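Local coordinates for protein FMN-dependent NADH:quinone oxidoreductase 1 (Bacillus anthracis, PDB 3U7I) that probably reduces quinones with NADH through a bound FMN and cleaves the azo bond of aromatic azo compounds, working as a homodimer, at residues S20-K25 / I147-G152; H105-P110 / D158-V163; D115-I120 / A172-L177; M121-R124 / K128-E131. All coordinates share one frame; numbering follows the deposited sequence. Where two conformers were deposited one is given.

Contact 1: residues S20-K25 / I147-G152; sequences SSVSIK and IQASGG
Ser-23, in the first turn of helix 22-37, lies against the methyl group of Ala-149 near the end of strand 143-149, and here the fit is tight. Ala-149 CB comes within 3.7 Å of Ser-23 CB and equally close to the backbone nitrogen of that residue, so this one methyl meets both the side chain and the backbone of Ser-23. The two CA atoms stand 5.1 Å apart, a spacing that small side chains permit. Deeper in, the CG2 branch of Ile-147 reaches Ser-23 O at 3.8 Å in the conformer given, a touch that is less certain because Ile-147 was modelled in two conformers. Helix and strand belong to the flavodoxin-like fold, in which the loop after the first strand and the helix start that follows form the usual flavin phosphate site; Ser-21, Val-22 and Ser-23 are accordingly predicted to bind FMN. Ser-23 OG is buried without a polar partner in the model, and Val-101 of the adjacent strand and His-13 also line this side. Toward the outside the packing slackens. Val-22, partly exposed, offers CB to Ala-149 CB at 4.0 Å, and beyond it the chain 150-152 turns off from the helix. There Ser-150 OG donates to Gly-152 O over 3.0 Å, the donor tilted 26° from the carbonyl plane, and closes a small local turn.

Contact 2: residues H105-P110 / D158-V163; sequences HNFNIP and DWYTDV
Next to Phe-107, the residue that carries the contact with 158-163, Asn-108 OD1 is gripped by two donors: Ile-109 N at 2.9 Å, and ND2 of Asn-108 of the second subunit. The local bond is bent, with 144° at the hydrogen, and probably steadies the loop from which Phe-107 projects. That loop is a type I' turn from His-105 to Asn-108, and Phe-107 itself has a left-handed backbone conformation (phi 63°). Its ring forms an offset edge-to-face pair with Trp-159: the indole edge is directed at the phenyl face, the planes stand at 74° and Phe-107 CZ lies 3.6 Å from Trp-159 CH2. Val-163 completes the grip, its CG2 touching Phe-107 CD1 at 3.5 Å while its carbonyl oxygen approaches Phe-107 CB at 3.2 Å. Tyr-160 CD2 arrives at the phenyl edge, 4.1 Å from Phe-107 CE1. Within the short helix, the Tyr-160 ring has Trp-159 CE3 over its centre, so the aromatic groups brace one another. At the dimer interface, Met-173 of the second subunit packs on Phe-107. The contact thus joins the loop between strand 97-103 and helix 111-120 to helix 159-162, just ahead of helix 165-177.

Contact 3: residues D115-I120 / A172-L177; sequences DYMDNI and AMFNFL
Met-117 and Phe-174 meet in a Met-aromatic contact; both Met-117 and Met-173 are deposited as selenomethionine. Met-117 SE lies 3.9 Å from Phe-174 CZ and 4.8 Å from the ring centroid, 54° off the ring normal, an oblique approach. The chain is bent at both chi2 (-57°) and chi3, which brings the terminal CE round to Met-173 CB at 3.7 Å. Farther along, Ile-120 CD1 reaches Phe-174 CE1 at 4.2 Å, the two side chains crossing at about a right angle. Helices 111-120 and 165-177 run nearly parallel here, 8° apart, as neighbours packed on one face of the parallel sheet of this flavodoxin-like fold. Their segment axes are 12.7 Å apart, so long side chains span the gap. In the second shell, Ile-120 CG2 lies above one face of the Tyr-116 ring, offset toward its rim; Tyr-116 leans on strand 6-11 and helix 76-94. Asn-119 ND2 holds Asp-115 O at 2.7 Å, bonding from above the carbonyl plane and tying the side chain to its own helix. With no hydrogen bond between the segments, their cohesion rests on dispersion, aided by a polarisable selenium, standing in for the natural sulfur, beside an aromatic ring in a buried setting.

Contact 4: residues M121-R124 / K128-E131; sequences MIAR and KYTE
The phenol ring of Tyr-129 and the methyl of Ala-123 make the close touch between these two pieces of chain. Ala-123 CB lies 3.7 Å from Tyr-129 CE2 and 4.0 Å from CD2, so it approaches the CD2-CE2 bond obliquely. The ring also forms an edge-to-face pair with Phe-127, which precedes it by two residues. A chi1 of -64° places CG anti to the carbonyl carbon of Tyr-129, a turn that carries the ring back toward Ala-123, although the bond leaving the backbone does not aim there. Beside this pair the two backbones come near each other without bonding: the CA atoms of Ala-123 and Lys-128 are 5.0 Å apart, and Arg-124 N lies 4.3 Å from Lys-128 CA. Arg-124 adopts a left-handed backbone conformation (phi 73°), consistent with the change of direction between helix 111-120 and strand 127-129. That strand pairs with strand 134-136 as a small antiparallel hairpin, where Lys-128 bonds through its backbone to Val-135. Across the turn, Ile-122 N donates a hydrogen bond to Thr-126 OG1, while Met-121 packs inward on Met-173 and Phe-176 of helix 165-177. The basic groups diverge: Arg-124 NE and Lys-128 NZ are 10.7 Å apart, so their mutual repulsion is probably slight at an exposed surface. What joins 121-124 to 128-131 directly is therefore a small apolar patch, with neither hydrogen bond nor salt bridge between them.

How the contacts relate
Following the chain from the N terminus, contact 1 closes the longest loop, bringing the start of helix 22-37 to the end of strand 143-149. Contact 2 begins inside that loop, after strand 97-103, and ends beyond it at helix 159-162, so the two cross. Contact 3 starts later still, on helix 111-120, ends on helix 165-177 and crosses both. Contact 4 is a short hairpin-like closure nested within all three. It touches contact 3, whereas its centre is about 34 Å from that of contact 1. Contacts 2 and 3 both reach the second subunit, linking the sheet's loops and helices to the dimer interface.

Contact 1: residues S20-K25 / I147-G152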
loop_
_atom_site.group_PDB
_atom_site.type_symbol
_atom_site.label_atom_id
_atom_site.label_comp_id
_atom_site.label_asym_id
_atom_site.label_seq_id
_atom_site.Cartn_x
_atom_site.Cartn_y
_atom_site.Cartn_z
ATOM N N SER C 20 6.664 12.618 -19.800
ATOM C CA SER C 20 5.687 11.829 -20.547
ATOM C C SER C 20 4.640 11.118 -19.673
ATOM O O SER C 20 3.729 10.472 -20.194
ATOM C CB SER C 20 6.409 10.799 -21.415
ATOM O OG SER C 20 7.126 9.878 -20.610
ATOM N N SER C 21 4.774 11.232 -18.352
ATOM C CA SER C 21 3.820 10.628 -17.421
ATOM C C SER C 21 2.584 11.498 -17.292
ATOM O O SER C 21 2.697 12.691 -16.993
ATOM C CB SER C 21 4.451 10.456 -16.038
ATOM O OG SER C 21 5.573 9.597 -16.095
ATOM N N VAL C 22 1.409 10.904 -17.505
ATOM C CA VAL C 22 0.149 11.654 -17.430
ATOM C C VAL C 22 -0.018 12.443 -16.121
ATOM O O VAL C 22 -0.335 13.638 -16.145
ATOM C CB VAL C 22 -1.076 10.757 -17.671
ATOM C CG1 VAL C 22 -2.354 11.564 -17.507
ATOM C CG2 VAL C 22 -1.013 10.149 -19.063
ATOM N N SER C 23 0.208 11.780 -14.988
ATOM C CA SER C 23 0.116 12.441 -13.687
ATOM C C SER C 23 1.180 13.540 -13.509
ATOM O O SER C 23 0.927 14.564 -12.879
ATOM C CB SER C 23 0.178 11.425 -12.541
ATOM O OG SER C 23 1.411 10.730 -12.521
ATOM N N ILE C 24 2.363 13.331 -14.072
ATOM C CA ILE C 24 3.415 14.348 -14.012
ATOM C C ILE C 24 3.083 15.567 -14.895
ATOM O O ILE C 24 3.285 16.703 -14.473
ATOM C CB ILE C 24 4.806 13.754 -14.352
ATOM C CG1 ILE C 24 5.194 12.686 -13.314
ATOM C CG2 ILE C 24 5.855 14.850 -14.414
ATOM C CD1 ILE C 24 6.389 11.814 -13.698
ATOM N N LYS C 25 2.559 15.332 -16.101
ATOM C CA LYS C 25 2.074 16.422 -16.950
ATOM C C LYS C 25 1.000 17.234 -16.248
ATOM O O LYS C 25 1.055 18.461 -16.237
ATOM C CB LYS C 25 1.510 15.905 -18.281
ATOM C CG LYS C 25 2.561 15.642 -19.328
ATOM C CD LYS C 25 1.962 15.269 -20.673
ATOM C CE LYS C 25 3.032 14.623 -21.548
ATOM N NZ LYS C 25 2.880 14.917 -23.005
ATOM N N ILE C 147 -3.381 14.073 -7.164
ATOM C CA ILE C 147 -3.404 13.988 -8.620
ATOM C C ILE C 147 -3.121 12.544 -9.025
ATOM O O ILE C 147 -1.989 12.068 -8.923
ATOM C CB ILE C 147 -2.358 14.941 -9.269
ATOM C CG1 ILE C 147 -2.754 16.404 -9.024
ATOM C CG2 ILE C 147 -2.237 14.665 -10.763
ATOM C CD1 ILE C 147 -1.697 17.405 -9.446
ATOM N N GLN C 148 -4.146 11.855 -9.513
ATOM C CA GLN C 148 -4.032 10.424 -9.827
ATOM C C GLN C 148 -4.317 10.094 -11.286
ATOM O O GLN C 148 -5.395 10.408 -11.796
ATOM C CB GLN C 148 -4.981 9.611 -8.927
ATOM C CG GLN C 148 -5.046 8.105 -9.224
ATOM C CD GLN C 148 -6.009 7.373 -8.291
ATOM O OE1 GLN C 148 -5.616 6.912 -7.213
ATOM N NE2 GLN C 148 -7.277 7.270 -8.695
ATOM N N ALA C 149 -3.354 9.457 -11.953
ATOM C CA ALA C 149 -3.544 8.976 -13.323
ATOM C C ALA C 149 -3.821 7.492 -13.273
ATOM O O ALA C 149 -3.133 6.762 -12.553
ATOM C CB ALA C 149 -2.303 9.237 -14.170
ATOM N N SER C 150 -4.817 7.035 -14.033
ATOM C CA SER C 150 -5.199 5.626 -14.009
ATOM C C SER C 150 -5.624 5.147 -15.382
ATOM O O SER C 150 -6.166 5.917 -16.175
ATOM C CB SER C 150 -6.326 5.374 -12.994
ATOM O OG SER C 150 -7.508 6.106 -13.308
ATOM N N GLY C 151 -5.377 3.870 -15.652
ATOM C CA GLY C 151 -5.810 3.249 -16.887
ATOM C C GLY C 151 -7.321 3.141 -16.960
ATOM O O GLY C 151 -7.915 3.440 -17.991
ATOM N N GLY C 152 -7.949 2.725 -15.863
ATOM C CA GLY C 152 -9.390 2.540 -15.840
ATOM C C GLY C 152 -10.154 3.773 -15.394
ATOM O O GLY C 152 -9.556 4.803 -15.071
#

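Contact 2: residues H105-P110 / D158-V163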
loop_
_atom_site.group_PDB
_atom_site.type_symbol
_atom_site.label_atom_id
_atom_site.label_comp_id
_atom_site.label_asym_id
_atom_site.label_seq_id
_atom_site.Cartn_x
_atom_site.Cartn_y
_atom_site.Cartn_z
ATOM N N HIS C 105 -1.495 1.932 -9.734
ATOM C CA HIS C 105 -1.179 0.598 -10.219
ATOM C C HIS C 105 -1.644 -0.425 -9.203
ATOM O O HIS C 105 -1.311 -0.329 -8.019
ATOM C CB HIS C 105 0.316 0.430 -10.486
ATOM C CG HIS C 105 0.643 -0.798 -11.284
ATOM N ND1 HIS C 105 -0.032 -1.137 -12.440
ATOM C CD2 HIS C 105 1.562 -1.774 -11.086
ATOM C CE1 HIS C 105 0.462 -2.266 -12.922
ATOM N NE2 HIS C 105 1.433 -2.671 -12.121
ATOM N N ASN C 106 -2.425 -1.396 -9.669
ATOM C CA ASN C 106 -2.926 -2.466 -8.810
ATOM C C ASN C 106 -3.751 -1.985 -7.602
ATOM O O ASN C 106 -3.667 -2.548 -6.509
ATOM C CB ASN C 106 -1.777 -3.388 -8.411
ATOM C CG ASN C 106 -1.164 -4.069 -9.615
ATOM O OD1 ASN C 106 -1.868 -4.394 -10.571
ATOM N ND2 ASN C 106 0.150 -4.263 -9.591
ATOM N N PHE C 107 -4.531 -0.927 -7.836
ATOM C CA PHE C 107 -5.637 -0.505 -6.973
ATOM C C PHE C 107 -5.259 -0.073 -5.564
ATOM O O PHE C 107 -6.095 -0.143 -4.659
ATOM C CB PHE C 107 -6.720 -1.587 -6.911
ATOM C CG PHE C 107 -7.194 -2.040 -8.263
ATOM C CD1 PHE C 107 -8.134 -1.306 -8.963
ATOM C CD2 PHE C 107 -6.690 -3.199 -8.835
ATOM C CE1 PHE C 107 -8.571 -1.721 -10.210
ATOM C CE2 PHE C 107 -7.116 -3.621 -10.078
ATOM C CZ PHE C 107 -8.062 -2.885 -10.769
ATOM N N ASN C 108 -4.013 0.359 -5.372
ATOM C CA ASN C 108 -3.563 0.846 -4.057
ATOM C C ASN C 108 -2.465 1.877 -4.246
ATOM O O ASN C 108 -1.970 2.062 -5.361
ATOM C CB ASN C 108 -3.044 -0.311 -3.183
ATOM C CG ASN C 108 -3.369 -0.136 -1.693
ATOM O OD1 ASN C 108 -3.417 0.987 -1.160
ATOM N ND2 ASN C 108 -3.579 -1.266 -1.008
ATOM N N ILE C 109 -2.084 2.546 -3.163
ATOM C CA ILE C 109 -1.002 3.515 -3.219
ATOM C C ILE C 109 0.319 2.810 -3.555
ATOM O O ILE C 109 0.510 1.639 -3.200
ATOM C CB ILE C 109 -0.871 4.292 -1.892
ATOM C CG1 ILE C 109 -0.501 3.343 -0.734
ATOM C CG2 ILE C 109 -2.170 5.048 -1.599
ATOM C CD1 ILE C 109 -0.204 4.049 0.580
ATOM N N PRO C 110 1.225 3.510 -4.267
ATOM C CA PRO C 110 2.565 2.971 -4.517
ATOM C C PRO C 110 3.246 2.538 -3.218
ATOM O O PRO C 110 3.072 3.176 -2.182
ATOM C CB PRO C 110 3.304 4.163 -5.136
ATOM C CG PRO C 110 2.246 4.937 -5.824
ATOM C CD PRO C 110 1.031 4.821 -4.925
ATOM N N ASP C 158 -19.171 1.605 -9.816
ATOM C CA ASP C 158 -19.209 0.172 -10.085
ATOM C C ASP C 158 -18.060 -0.478 -9.326
ATOM O O ASP C 158 -17.592 0.065 -8.326
ATOM C CB ASP C 158 -19.086 -0.099 -11.588
ATOM C CG ASP C 158 -17.861 0.562 -12.202
ATOM O OD1 ASP C 158 -17.058 1.146 -11.442
ATOM O OD2 ASP C 158 -17.693 0.490 -13.440
ATOM N N TRP C 159 -17.595 -1.625 -9.805
ATOM C CA TRP C 159 -16.517 -2.344 -9.133
ATOM C C TRP C 159 -15.275 -1.481 -8.967
ATOM O O TRP C 159 -14.699 -1.425 -7.879
ATOM C CB TRP C 159 -16.171 -3.636 -9.880
ATOM C CG TRP C 159 -15.040 -4.417 -9.266
ATOM C CD1 TRP C 159 -15.114 -5.267 -8.199
ATOM C CD2 TRP C 159 -13.669 -4.430 -9.693
ATOM N NE1 TRP C 159 -13.873 -5.802 -7.928
ATOM C CE2 TRP C 159 -12.968 -5.306 -8.836
ATOM C CE3 TRP C 159 -12.963 -3.782 -10.718
ATOM C CZ2 TRP C 159 -11.597 -5.552 -8.969
ATOM C CZ3 TRP C 159 -11.603 -4.028 -10.848
ATOM C CH2 TRP C 159 -10.936 -4.907 -9.983
ATOM N N TYR C 160 -14.860 -0.805 -10.037
ATOM C CA TYR C 160 -13.664 0.044 -9.978
ATOM C C TYR C 160 -13.742 1.073 -8.847
ATOM O O TYR C 160 -12.761 1.296 -8.129
ATOM C CB TYR C 160 -13.401 0.736 -11.325
ATOM C CG TYR C 160 -12.899 -0.212 -12.394
ATOM C CD1 TYR C 160 -13.787 -0.979 -13.143
ATOM C CD2 TYR C 160 -11.538 -0.353 -12.643
ATOM C CE1 TYR C 160 -13.332 -1.855 -14.115
ATOM C CE2 TYR C 160 -11.074 -1.229 -13.610
ATOM C CZ TYR C 160 -11.973 -1.976 -14.344
ATOM O OH TYR C 160 -11.509 -2.849 -15.307
ATOM N N THR C 161 -14.912 1.691 -8.696
ATOM C CA THR C 161 -15.134 2.669 -7.636
ATOM C C THR C 161 -14.924 2.019 -6.274
ATOM O O THR C 161 -14.356 2.625 -5.373
ATOM C CB THR C 161 -16.557 3.243 -7.684
ATOM O OG1 THR C 161 -16.887 3.597 -9.032
ATOM C CG2 THR C 161 -16.663 4.475 -6.792
ATOM N N ASP C 162 -15.387 0.781 -6.138
ATOM C CA ASP C 162 -15.301 0.060 -4.877
ATOM C C ASP C 162 -13.872 -0.375 -4.525
ATOM O O ASP C 162 -13.532 -0.474 -3.346
ATOM C CB ASP C 162 -16.242 -1.143 -4.887
ATOM C CG ASP C 162 -17.692 -0.740 -5.054
ATOM O OD1 ASP C 162 -18.034 0.397 -4.663
ATOM O OD2 ASP C 162 -18.490 -1.554 -5.576
ATOM N N VAL C 163 -13.034 -0.612 -5.537
ATOM C CA VAL C 163 -11.656 -1.075 -5.303
ATOM C C VAL C 163 -10.589 0.002 -5.504
ATOM O O VAL C 163 -9.400 -0.301 -5.618
ATOM C CB VAL C 163 -11.305 -2.330 -6.150
ATOM C CG1 VAL C 163 -12.253 -3.455 -5.813
ATOM C CG2 VAL C 163 -11.336 -2.021 -7.641
#

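Contact 3: residues D115-I120 / A172-L177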
loop_
_atom_site.group_PDB
_atom_site.type_symbol
_atom_site.label_atom_id
_atom_site.label_comp_id
_atom_site.label_asym_id
_atom_site.label_seq_id
_atom_site.Cartn_x
_atom_site.Cartn_y
_atom_site.Cartn_z
ATOM N N ASP C 115 5.475 3.631 2.586
ATOM C CA ASP C 115 6.646 3.961 3.400
ATOM C C ASP C 115 6.562 5.403 3.897
ATOM O O ASP C 115 6.920 5.697 5.044
ATOM C CB ASP C 115 7.945 3.804 2.613
ATOM C CG ASP C 115 8.298 2.366 2.360
ATOM O OD1 ASP C 115 7.793 1.489 3.089
ATOM O OD2 ASP C 115 9.101 2.118 1.440
ATOM N N TYR C 116 6.109 6.302 3.026
ATOM C CA TYR C 116 5.976 7.704 3.419
ATOM C C TYR C 116 4.922 7.848 4.519
ATOM O O TYR C 116 5.131 8.580 5.491
ATOM C CB TYR C 116 5.642 8.595 2.213
ATOM C CG TYR C 116 5.605 10.073 2.546
ATOM C CD1 TYR C 116 6.780 10.815 2.651
ATOM C CD2 TYR C 116 4.396 10.722 2.765
ATOM C CE1 TYR C 116 6.742 12.184 2.961
ATOM C CE2 TYR C 116 4.348 12.085 3.083
ATOM C CZ TYR C 116 5.513 12.805 3.174
ATOM O OH TYR C 116 5.447 14.153 3.484
HETATM N N MSE C 117 3.798 7.151 4.378
HETATM C CA MSE C 117 2.776 7.185 5.421
HETATM C C MSE C 117 3.384 6.699 6.730
HETATM O O MSE C 117 3.061 7.217 7.795
HETATM C CB MSE C 117 1.549 6.331 5.060
HETATM C CG MSE C 117 0.807 6.756 3.782
HETATM SE SE MSE C 117 0.198 8.598 3.825
HETATM C CE MSE C 117 -0.901 8.490 5.448
ATOM N N ASP C 118 4.276 5.716 6.644
ATOM C CA ASP C 118 4.909 5.146 7.840
ATOM C C ASP C 118 5.869 6.136 8.535
ATOM O O ASP C 118 6.192 5.979 9.723
ATOM C CB ASP C 118 5.623 3.818 7.520
ATOM C CG ASP C 118 4.659 2.698 7.156
ATOM O OD1 ASP C 118 3.451 2.788 7.500
ATOM O OD2 ASP C 118 5.114 1.718 6.511
ATOM N N ASN C 119 6.319 7.143 7.789
ATOM C CA ASN C 119 7.183 8.209 8.315
ATOM C C ASN C 119 6.405 9.350 8.981
ATOM O O ASN C 119 6.894 9.982 9.920
ATOM C CB ASN C 119 8.046 8.794 7.194
ATOM C CG ASN C 119 9.277 7.955 6.896
ATOM O OD1 ASN C 119 10.375 8.278 7.347
ATOM N ND2 ASN C 119 9.101 6.881 6.123
ATOM N N ILE C 120 5.190 9.609 8.492
ATOM C CA ILE C 120 4.423 10.774 8.936
ATOM C C ILE C 120 3.269 10.464 9.904
ATOM O O ILE C 120 2.763 11.369 10.571
ATOM C CB ILE C 120 3.882 11.581 7.738
ATOM C CG1 ILE C 120 2.827 10.766 6.988
ATOM C CG2 ILE C 120 5.038 12.010 6.814
ATOM C CD1 ILE C 120 1.976 11.585 6.070
ATOM N N ALA C 172 -9.128 8.705 3.878
ATOM C CA ALA C 172 -9.359 8.203 5.237
ATOM C C ALA C 172 -8.253 8.608 6.208
ATOM O O ALA C 172 -8.536 9.156 7.287
ATOM C CB ALA C 172 -9.529 6.672 5.227
HETATM N N MSE C 173 -7.002 8.328 5.827
HETATM C CA MSE C 173 -5.857 8.605 6.690
HETATM C C MSE C 173 -5.747 10.098 6.953
HETATM O O MSE C 173 -5.567 10.531 8.096
HETATM C CB MSE C 173 -4.563 8.092 6.071
HETATM C CG MSE C 173 -4.497 6.570 5.982
HETATM SE SE MSE C 173 -4.742 5.663 7.695
HETATM C CE MSE C 173 -6.595 5.116 7.511
ATOM N N PHE C 174 -5.867 10.897 5.899
ATOM C CA PHE C 174 -5.689 12.331 6.093
ATOM C C PHE C 174 -6.822 12.944 6.883
ATOM O O PHE C 174 -6.580 13.843 7.688
ATOM C CB PHE C 174 -5.354 13.062 4.790
ATOM C CG PHE C 174 -3.965 12.758 4.307
ATOM C CD1 PHE C 174 -2.873 13.396 4.866
ATOM C CD2 PHE C 174 -3.745 11.774 3.352
ATOM C CE1 PHE C 174 -1.590 13.091 4.450
ATOM C CE2 PHE C 174 -2.468 11.464 2.931
ATOM C CZ PHE C 174 -1.388 12.118 3.481
ATOM N N ASN C 175 -8.037 12.425 6.699
ATOM C CA ASN C 175 -9.170 12.877 7.509
ATOM C C ASN C 175 -8.944 12.529 8.978
ATOM O O ASN C 175 -9.209 13.332 9.885
ATOM C CB ASN C 175 -10.497 12.304 7.021
ATOM C CG ASN C 175 -11.686 12.932 7.734
ATOM O OD1 ASN C 175 -12.261 13.917 7.262
ATOM N ND2 ASN C 175 -12.054 12.370 8.882
ATOM N N PHE C 176 -8.433 11.324 9.201
ATOM C CA PHE C 176 -8.037 10.912 10.538
ATOM C C PHE C 176 -7.047 11.901 11.172
ATOM O O PHE C 176 -7.237 12.330 12.309
ATOM C CB PHE C 176 -7.453 9.501 10.512
ATOM C CG PHE C 176 -6.805 9.098 11.795
ATOM C CD1 PHE C 176 -7.549 9.030 12.967
ATOM C CD2 PHE C 176 -5.455 8.780 11.833
ATOM C CE1 PHE C 176 -6.954 8.655 14.162
ATOM C CE2 PHE C 176 -4.852 8.406 13.023
ATOM C CZ PHE C 176 -5.605 8.346 14.191
ATOM N N LEU C 177 -5.993 12.255 10.439
ATOM C CA LEU C 177 -4.988 13.185 10.944
ATOM C C LEU C 177 -5.580 14.562 11.233
ATOM O O LEU C 177 -5.018 15.330 12.012
ATOM C CB LEU C 177 -3.809 13.308 9.964
ATOM C CG LEU C 177 -2.956 12.046 9.793
ATOM C CD1 LEU C 177 -1.685 12.316 8.965
ATOM C CD2 LEU C 177 -2.608 11.441 11.160
#

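Contact 4: residues M121-R124 / K128-E131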
loop_
_atom_site.group_PDB
_atom_site.type_symbol
_atom_site.label_atom_id
_atom_site.label_comp_id
_atom_site.label_asym_id
_atom_site.label_seq_id
_atom_site.Cartn_x
_atom_site.Cartn_y
_atom_site.Cartn_z
HETATM N N MSE C 121 2.841 9.205 9.984
HETATM C CA MSE C 121 1.832 8.843 10.992
HETATM C C MSE C 121 2.514 8.381 12.271
HETATM O O MSE C 121 2.825 7.190 12.429
HETATM C CB MSE C 121 0.859 7.782 10.475
HETATM C CG MSE C 121 -0.086 8.306 9.411
HETATM SE SE MSE C 121 -1.270 6.933 8.800
HETATM C CE MSE C 121 -2.234 6.615 10.471
ATOM N N ILE C 122 2.750 9.341 13.171
ATOM C CA ILE C 122 3.566 9.139 14.365
ATOM C C ILE C 122 2.811 9.628 15.599
ATOM O O ILE C 122 2.311 10.754 15.612
ATOM C CB ILE C 122 4.916 9.904 14.245
ATOM C CG1 ILE C 122 5.689 9.443 13.004
ATOM C CG2 ILE C 122 5.774 9.737 15.490
ATOM C CD1 ILE C 122 6.116 8.011 13.054
ATOM N N ALA C 123 2.721 8.778 16.626
ATOM C CA ALA C 123 2.002 9.124 17.852
ATOM C C ALA C 123 2.678 10.286 18.574
ATOM O O ALA C 123 3.909 10.403 18.576
ATOM C CB ALA C 123 1.879 7.911 18.770
ATOM N N ARG C 124 1.867 11.145 19.183
ATOM C CA ARG C 124 2.374 12.329 19.872
ATOM C C ARG C 124 2.852 13.417 18.898
ATOM O O ARG C 124 3.243 14.511 19.324
ATOM C CB ARG C 124 3.490 11.943 20.858
ATOM C CG ARG C 124 2.993 11.312 22.172
ATOM C CD ARG C 124 4.074 10.485 22.866
ATOM N NE ARG C 124 5.313 11.237 23.054
ATOM C CZ ARG C 124 6.533 10.735 22.862
ATOM N NH1 ARG C 124 7.606 11.495 23.054
ATOM N NH2 ARG C 124 6.682 9.474 22.476
ATOM N N LYS C 128 -2.617 11.173 18.310
ATOM C CA LYS C 128 -2.358 10.669 19.649
ATOM C C LYS C 128 -3.378 9.622 20.069
ATOM O O LYS C 128 -4.519 9.629 19.606
ATOM C CB LYS C 128 -2.304 11.810 20.673
ATOM C CG LYS C 128 -3.645 12.439 20.994
ATOM C CD LYS C 128 -3.548 13.251 22.271
ATOM C CE LYS C 128 -4.823 14.018 22.542
ATOM N NZ LYS C 128 -4.857 14.546 23.932
ATOM N N TYR C 129 -2.946 8.712 20.934
ATOM C CA TYR C 129 -3.838 7.716 21.505
ATOM C C TYR C 129 -4.596 8.303 22.690
ATOM O O TYR C 129 -4.038 9.073 23.472
ATOM C CB TYR C 129 -3.051 6.479 21.931
ATOM C CG TYR C 129 -2.394 5.763 20.777
ATOM C CD1 TYR C 129 -3.153 5.069 19.843
ATOM C CD2 TYR C 129 -1.016 5.774 20.621
ATOM C CE1 TYR C 129 -2.553 4.403 18.777
ATOM C CE2 TYR C 129 -0.405 5.109 19.560
ATOM C CZ TYR C 129 -1.179 4.424 18.641
ATOM O OH TYR C 129 -0.580 3.762 17.585
ATOM N N THR C 130 -5.878 7.952 22.795
ATOM C CA THR C 130 -6.713 8.333 23.931
ATOM C C THR C 130 -7.354 7.073 24.512
ATOM O O THR C 130 -6.848 5.967 24.302
ATOM C CB THR C 130 -7.808 9.353 23.533
ATOM O OG1 THR C 130 -8.752 8.740 22.645
ATOM C CG2 THR C 130 -7.187 10.564 22.851
ATOM N N GLU C 131 -8.464 7.236 25.230
ATOM C CA GLU C 131 -9.146 6.104 25.864
ATOM C C GLU C 131 -10.162 5.433 24.943
ATOM O O GLU C 131 -10.300 4.210 24.942
ATOM C CB GLU C 131 -9.833 6.549 27.154
ATOM C CG GLU C 131 -8.877 7.098 28.195
ATOM C CD GLU C 131 -9.555 8.054 29.153
ATOM O OE1 GLU C 131 -9.332 9.279 29.029
ATOM O OE2 GLU C 131 -10.311 7.583 30.032
#